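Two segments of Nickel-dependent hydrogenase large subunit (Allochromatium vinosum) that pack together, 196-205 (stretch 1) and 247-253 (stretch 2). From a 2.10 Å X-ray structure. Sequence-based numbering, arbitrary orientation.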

ATOM      1  N   ALA B 196     -17.552  -0.214  -0.307  1.00 18.97           N
ATOM      2  CA  ALA B 196     -18.209   0.122  -1.592  1.00 18.39           C
ATOM      3  C   ALA B 196     -17.636   1.467  -2.129  1.00 19.84           C
ATOM      4  O   ALA B 196     -17.400   1.637  -3.318  1.00 19.02           O
ATOM      5  CB  ALA B 196     -19.717   0.237  -1.417  1.00 18.46           C
ATOM      6  N   TRP B 197     -17.448   2.427  -1.236  1.00 17.49           N
ATOM      7  CA  TRP B 197     -16.951   3.726  -1.669  1.00 18.50           C
ATOM      8  C   TRP B 197     -15.508   3.618  -2.235  1.00 19.59           C
ATOM      9  O   TRP B 197     -15.161   4.218  -3.284  1.00 18.93           O
ATOM     10  CB  TRP B 197     -16.969   4.703  -0.443  1.00 17.50           C
ATOM     11  CG  TRP B 197     -16.213   5.965  -0.720  1.00 20.19           C
ATOM     12  CD1 TRP B 197     -16.698   7.132  -1.307  1.00 17.07           C
ATOM     13  CD2 TRP B 197     -14.816   6.190  -0.440  1.00 20.86           C
ATOM     14  NE1 TRP B 197     -15.660   8.057  -1.368  1.00 19.41           N
ATOM     15  CE2 TRP B 197     -14.525   7.514  -0.803  1.00 19.70           C
ATOM     16  CE3 TRP B 197     -13.809   5.414   0.170  1.00 17.17           C
ATOM     17  CZ2 TRP B 197     -13.226   8.045  -0.702  1.00 20.67           C
ATOM     18  CZ3 TRP B 197     -12.514   5.912   0.207  1.00 17.85           C
ATOM     19  CH2 TRP B 197     -12.248   7.249  -0.176  1.00 20.37           C
ATOM     20  N   GLN B 198     -14.679   2.792  -1.592  1.00 19.50           N
ATOM     21  CA  GLN B 198     -13.259   2.755  -2.017  1.00 17.24           C
ATOM     22  C   GLN B 198     -13.089   2.210  -3.430  1.00 19.03           C
ATOM     23  O   GLN B 198     -12.256   2.685  -4.175  1.00 19.64           O
ATOM     24  CB  GLN B 198     -12.356   2.051  -1.005  1.00 15.45           C
ATOM     25  CG  GLN B 198     -12.604   0.565  -0.742  1.00 14.85           C
ATOM     26  CD  GLN B 198     -12.109  -0.354  -1.833  1.00 21.93           C
ATOM     27  OE1 GLN B 198     -11.130  -0.066  -2.576  1.00 19.77           O
ATOM     28  NE2 GLN B 198     -12.797  -1.466  -1.961  1.00 19.93           N
ATOM     29  N   ARG B 199     -13.916   1.239  -3.817  1.00 18.20           N
ATOM     30  CA  ARG B 199     -13.729   0.574  -5.097  1.00 19.86           C
ATOM     31  C   ARG B 199     -14.297   1.457  -6.197  1.00 20.74           C
ATOM     32  O   ARG B 199     -13.795   1.457  -7.330  1.00 19.97           O
ATOM     33  CB  ARG B 199     -14.365  -0.833  -5.151  1.00 17.84           C
ATOM     34  CG  ARG B 199     -15.928  -0.889  -4.993  1.00 15.56           C
ATOM     35  CD  ARG B 199     -16.384  -2.406  -5.077  1.00 16.10           C
ATOM     36  NE  ARG B 199     -15.698  -3.206  -4.043  1.00 18.05           N
ATOM     37  CZ  ARG B 199     -16.256  -3.540  -2.868  1.00 21.41           C
ATOM     38  NH1 ARG B 199     -15.558  -4.242  -1.973  1.00 17.28           N
ATOM     39  NH2 ARG B 199     -17.561  -3.294  -2.654  1.00 17.21           N
ATOM     40  N   ASP B 200     -15.235   2.294  -5.839  1.00 20.04           N
ATOM     41  CA  ASP B 200     -15.586   3.362  -6.758  1.00 24.12           C
ATOM     42  C   ASP B 200     -14.538   4.450  -6.941  1.00 22.66           C
ATOM     43  O   ASP B 200     -14.194   4.837  -8.071  1.00 24.38           O
ATOM     44  CB  ASP B 200     -16.884   3.988  -6.320  1.00 27.92           C
ATOM     45  CG  ASP B 200     -17.977   3.654  -7.287  1.00 45.71           C
ATOM     46  OD1 ASP B 200     -18.268   2.386  -7.405  1.00 53.21           O
ATOM     47  OD2 ASP B 200     -18.306   4.629  -8.095  1.00 55.69           O
ATOM     48  N   THR B 201     -14.015   4.947  -5.844  1.00 21.65           N
ATOM     49  CA  THR B 201     -12.908   5.914  -5.865  1.00 22.96           C
ATOM     50  C   THR B 201     -11.667   5.480  -6.702  1.00 21.65           C
ATOM     51  O   THR B 201     -11.003   6.319  -7.328  1.00 19.95           O
ATOM     52  CB  THR B 201     -12.530   6.212  -4.390  1.00 22.05           C
ATOM     53  OG1 THR B 201     -13.677   6.856  -3.794  1.00 29.57           O
ATOM     54  CG2 THR B 201     -11.308   7.114  -4.264  1.00 25.91           C
ATOM     55  N   ALA B 202     -11.343   4.178  -6.681  1.00 16.99           N
ATOM     56  CA  ALA B 202     -10.222   3.637  -7.423  1.00 17.47           C
ATOM     57  C   ALA B 202     -10.331   3.859  -8.928  1.00 17.55           C
ATOM     58  O   ALA B 202      -9.320   3.749  -9.647  1.00 18.21           O
ATOM     59  CB  ALA B 202     -10.110   2.147  -7.148  1.00 16.46           C
ATOM     60  N   LYS B 203     -11.542   4.109  -9.432  1.00 16.00           N
ATOM     61  CA  LYS B 203     -11.725   4.410 -10.889  1.00 17.55           C
ATOM     62  C   LYS B 203     -10.979   5.668 -11.299  1.00 17.05           C
ATOM     63  O   LYS B 203     -10.663   5.852 -12.472  1.00 15.87           O
ATOM     64  CB  LYS B 203     -13.240   4.660 -11.158  1.00 18.45           C
ATOM     65  CG  LYS B 203     -14.053   3.364 -11.016  1.00 18.40           C
ATOM     66  CD  LYS B 203     -15.496   3.666 -11.268  1.00 22.22           C
ATOM     67  CE  LYS B 203     -16.278   2.334 -11.167  1.00 26.53           C
ATOM     68  NZ  LYS B 203     -17.705   2.806 -11.316  1.00 35.62           N
ATOM     69  N   PHE B 204     -10.699   6.549 -10.322  1.00 18.63           N
ATOM     70  CA  PHE B 204      -9.972   7.778 -10.630  1.00 20.18           C
ATOM     71  C   PHE B 204      -8.554   7.456 -11.160  1.00 20.79           C
ATOM     72  O   PHE B 204      -8.129   7.997 -12.185  1.00 18.76           O
ATOM     73  CB  PHE B 204      -9.801   8.600  -9.324  1.00 20.55           C
ATOM     74  CG  PHE B 204      -9.343  10.044  -9.529  1.00 18.35           C
ATOM     75  CD1 PHE B 204     -10.270  11.079  -9.625  1.00 19.50           C
ATOM     76  CD2 PHE B 204      -7.980  10.356  -9.580  1.00 23.16           C
ATOM     77  CE1 PHE B 204      -9.855  12.425  -9.719  1.00 22.20           C
ATOM     78  CE2 PHE B 204      -7.562  11.677  -9.759  1.00 21.10           C
ATOM     79  CZ  PHE B 204      -8.509  12.718  -9.774  1.00 22.56           C
ATOM     80  N   HIS B 205      -7.780   6.649 -10.434  1.00 19.67           N
ATOM     81  CA  HIS B 205      -6.494   6.216 -10.985  1.00 19.87           C
ATOM     82  C   HIS B 205      -6.612   5.435 -12.331  1.00 20.86           C
ATOM     83  O   HIS B 205      -5.699   5.509 -13.176  1.00 21.85           O
ATOM     84  CB  HIS B 205      -5.752   5.325  -9.982  1.00 19.96           C
ATOM     85  CG  HIS B 205      -5.199   6.084  -8.825  1.00 23.80           C
ATOM     86  ND1 HIS B 205      -4.533   5.471  -7.776  1.00 23.28           N
ATOM     87  CD2 HIS B 205      -5.151   7.425  -8.586  1.00 16.93           C
ATOM     88  CE1 HIS B 205      -4.047   6.405  -6.977  1.00 26.38           C
ATOM     89  NE2 HIS B 205      -4.427   7.594  -7.430  1.00 22.81           N
ATOM     90  N   GLN B 247     -16.114  14.728  -6.193  1.00 22.42           N
ATOM     91  CA  GLN B 247     -17.270  14.984  -5.372  1.00 26.47           C
ATOM     92  C   GLN B 247     -17.641  13.833  -4.434  1.00 25.84           C
ATOM     93  O   GLN B 247     -17.903  14.105  -3.222  1.00 25.17           O
ATOM     94  CB  GLN B 247     -18.442  15.305  -6.272  1.00 27.69           C
ATOM     95  CG  GLN B 247     -19.676  15.758  -5.606  1.00 42.38           C
ATOM     96  CD  GLN B 247     -20.641  16.319  -6.693  1.00 63.07           C
ATOM     97  OE1 GLN B 247     -20.195  16.852  -7.774  1.00 66.49           O
ATOM     98  NE2 GLN B 247     -21.952  16.134  -6.462  1.00 64.74           N
ATOM     99  N   SER B 248     -17.688  12.577  -4.916  1.00 22.80           N
ATOM    100  CA  SER B 248     -17.880  11.519  -3.941  1.00 24.38           C
ATOM    101  C   SER B 248     -16.770  11.320  -2.948  1.00 24.02           C
ATOM    102  O   SER B 248     -17.028  10.878  -1.840  1.00 25.94           O
ATOM    103  CB  SER B 248     -18.370  10.166  -4.472  1.00 26.49           C
ATOM    104  OG  SER B 248     -17.841   9.974  -5.684  1.00 33.28           O
ATOM    105  N   MET B 249     -15.539  11.644  -3.307  1.00 22.14           N
ATOM    106  CA  MET B 249     -14.451  11.669  -2.316  1.00 21.72           C
ATOM    107  C   MET B 249     -14.702  12.698  -1.237  1.00 22.74           C
ATOM    108  O   MET B 249     -14.609  12.359  -0.049  1.00 23.87           O
ATOM    109  CB  MET B 249     -13.103  11.954  -2.974  1.00 19.32           C
ATOM    110  CG  MET B 249     -12.627  10.825  -3.861  1.00 23.14           C
ATOM    111  SD  MET B 249     -11.075  11.433  -4.579  1.00 30.48           S
ATOM    112  CE  MET B 249     -11.150  10.741  -6.228  1.00 27.03           C
ATOM    113  N   ARG B 250     -15.060  13.932  -1.648  1.00 22.65           N
ATOM    114  CA  ARG B 250     -15.322  14.999  -0.706  1.00 23.70           C
ATOM    115  C   ARG B 250     -16.447  14.605   0.263  1.00 23.13           C
ATOM    116  O   ARG B 250     -16.351  14.826   1.485  1.00 22.49           O
ATOM    117  CB  ARG B 250     -15.746  16.311  -1.396  1.00 24.07           C
ATOM    118  CG  ARG B 250     -15.754  17.511  -0.423  1.00 31.19           C
ATOM    119  CD  ARG B 250     -15.544  18.819  -1.249  1.00 50.63           C
ATOM    120  NE  ARG B 250     -15.068  19.975  -0.456  1.00 53.73           N
ATOM    121  CZ  ARG B 250     -15.860  20.747   0.297  1.00 58.49           C
ATOM    122  NH1 ARG B 250     -15.366  21.770   0.966  1.00 58.46           N
ATOM    123  NH2 ARG B 250     -17.155  20.507   0.396  1.00 59.83           N
ATOM    124  N   THR B 251     -17.534  14.093  -0.273  1.00 22.69           N
ATOM    125  CA  THR B 251     -18.687  13.799   0.544  1.00 24.35           C
ATOM    126  C   THR B 251     -18.334  12.728   1.571  1.00 22.32           C
ATOM    127  O   THR B 251     -18.740  12.829   2.721  1.00 22.09           O
ATOM    128  CB  THR B 251     -19.834  13.245  -0.345  1.00 26.83           C
ATOM    129  OG1 THR B 251     -20.160  14.274  -1.246  1.00 27.90           O
ATOM    130  CG2 THR B 251     -21.145  12.970   0.486  1.00 26.38           C
ATOM    131  N   PHE B 252     -17.601  11.691   1.165  1.00 20.53           N
ATOM    132  CA  PHE B 252     -17.354  10.557   2.116  1.00 21.12           C
ATOM    133  C   PHE B 252     -16.429  11.017   3.239  1.00 21.41           C
ATOM    134  O   PHE B 252     -16.665  10.713   4.433  1.00 18.68           O
ATOM    135  CB  PHE B 252     -16.809   9.323   1.418  1.00 19.35           C
ATOM    136  CG  PHE B 252     -16.931   8.058   2.212  1.00 22.27           C
ATOM    137  CD1 PHE B 252     -15.888   7.643   3.072  1.00 17.71           C
ATOM    138  CD2 PHE B 252     -18.082   7.302   2.157  1.00 18.97           C
ATOM    139  CE1 PHE B 252     -16.048   6.448   3.866  1.00 20.09           C
ATOM    140  CE2 PHE B 252     -18.219   6.114   2.941  1.00 18.90           C
ATOM    141  CZ  PHE B 252     -17.162   5.679   3.736  1.00 18.29           C
ATOM    142  N   VAL B 253     -15.444  11.851   2.889  1.00 21.05           N
ATOM    143  CA  VAL B 253     -14.532  12.388   3.934  1.00 20.42           C
ATOM    144  C   VAL B 253     -15.281  13.300   4.893  1.00 21.85           C
ATOM    145  O   VAL B 253     -15.195  13.126   6.129  1.00 21.32           O
ATOM    146  CB  VAL B 253     -13.302  13.152   3.295  1.00 22.09           C
ATOM    147  CG1 VAL B 253     -12.444  13.895   4.356  1.00 20.84           C
ATOM    148  CG2 VAL B 253     -12.443  12.168   2.508  1.00 18.99           C
TER
HETATM  149  O   HOH W   1     -16.456   7.367  -4.779  1.00 38.94           O

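The apolar centre of this contact is the pairing of Trp 197 with Phe 252, both chi1 t and both with CA-to-CB directed toward the opposing stretch. The five-membered ring of Trp 197 and the ring of Phe 252 have centroids 4.2 Å apart and planes inclined by 16°, which defines an offset stack. The offset brings each CB over the partner's ring in a CH-pi contact: Phe 252 CB lies 3.5 Å from the centroid of the Trp 197 five-membered ring, 24° off its normal, and Trp 197 CB lies 4.1 Å from the centroid of the Phe 252 ring, 22° off its normal.

Met 249 extends the apolar surface. Its CA-to-CB bond points sideways, but with chi1 m and chi2 t the end of the chain comes nearer to stretch 1. Met 249 CG is 4.3 Å from Trp 197 CZ2 and 4.0 Å from Thr 201 CG2, while Met 249 CE reaches 3.5 Å from Phe 204 CD1. One side chain thus touches three residues of stretch 1. The helix axes, 10.5 Å apart at closest approach and running at 152°, are roughly antiparallel; accordingly, Trp 197 lies nearest Phe 252 and Thr 201 nearest Met 249 by CA distance.

Polar contacts begin at the indole edge. Trp 197 NE1 donates a hydrogen bond to Ser 248 O at 3.2 Å, with an N-H...O angle of 144°, appreciably bent. The same carbonyl accepts the helical bond from Phe 252 N, also 3.2 Å from Ser 248 O, so the indole adds a second donor without displacing the first. Farther out, water 1 bridges the stretches, 3.0 Å from Thr 201 OG1 and 3.1 Å from Ser 248 OG; it links two hydroxyls too far apart to bond directly.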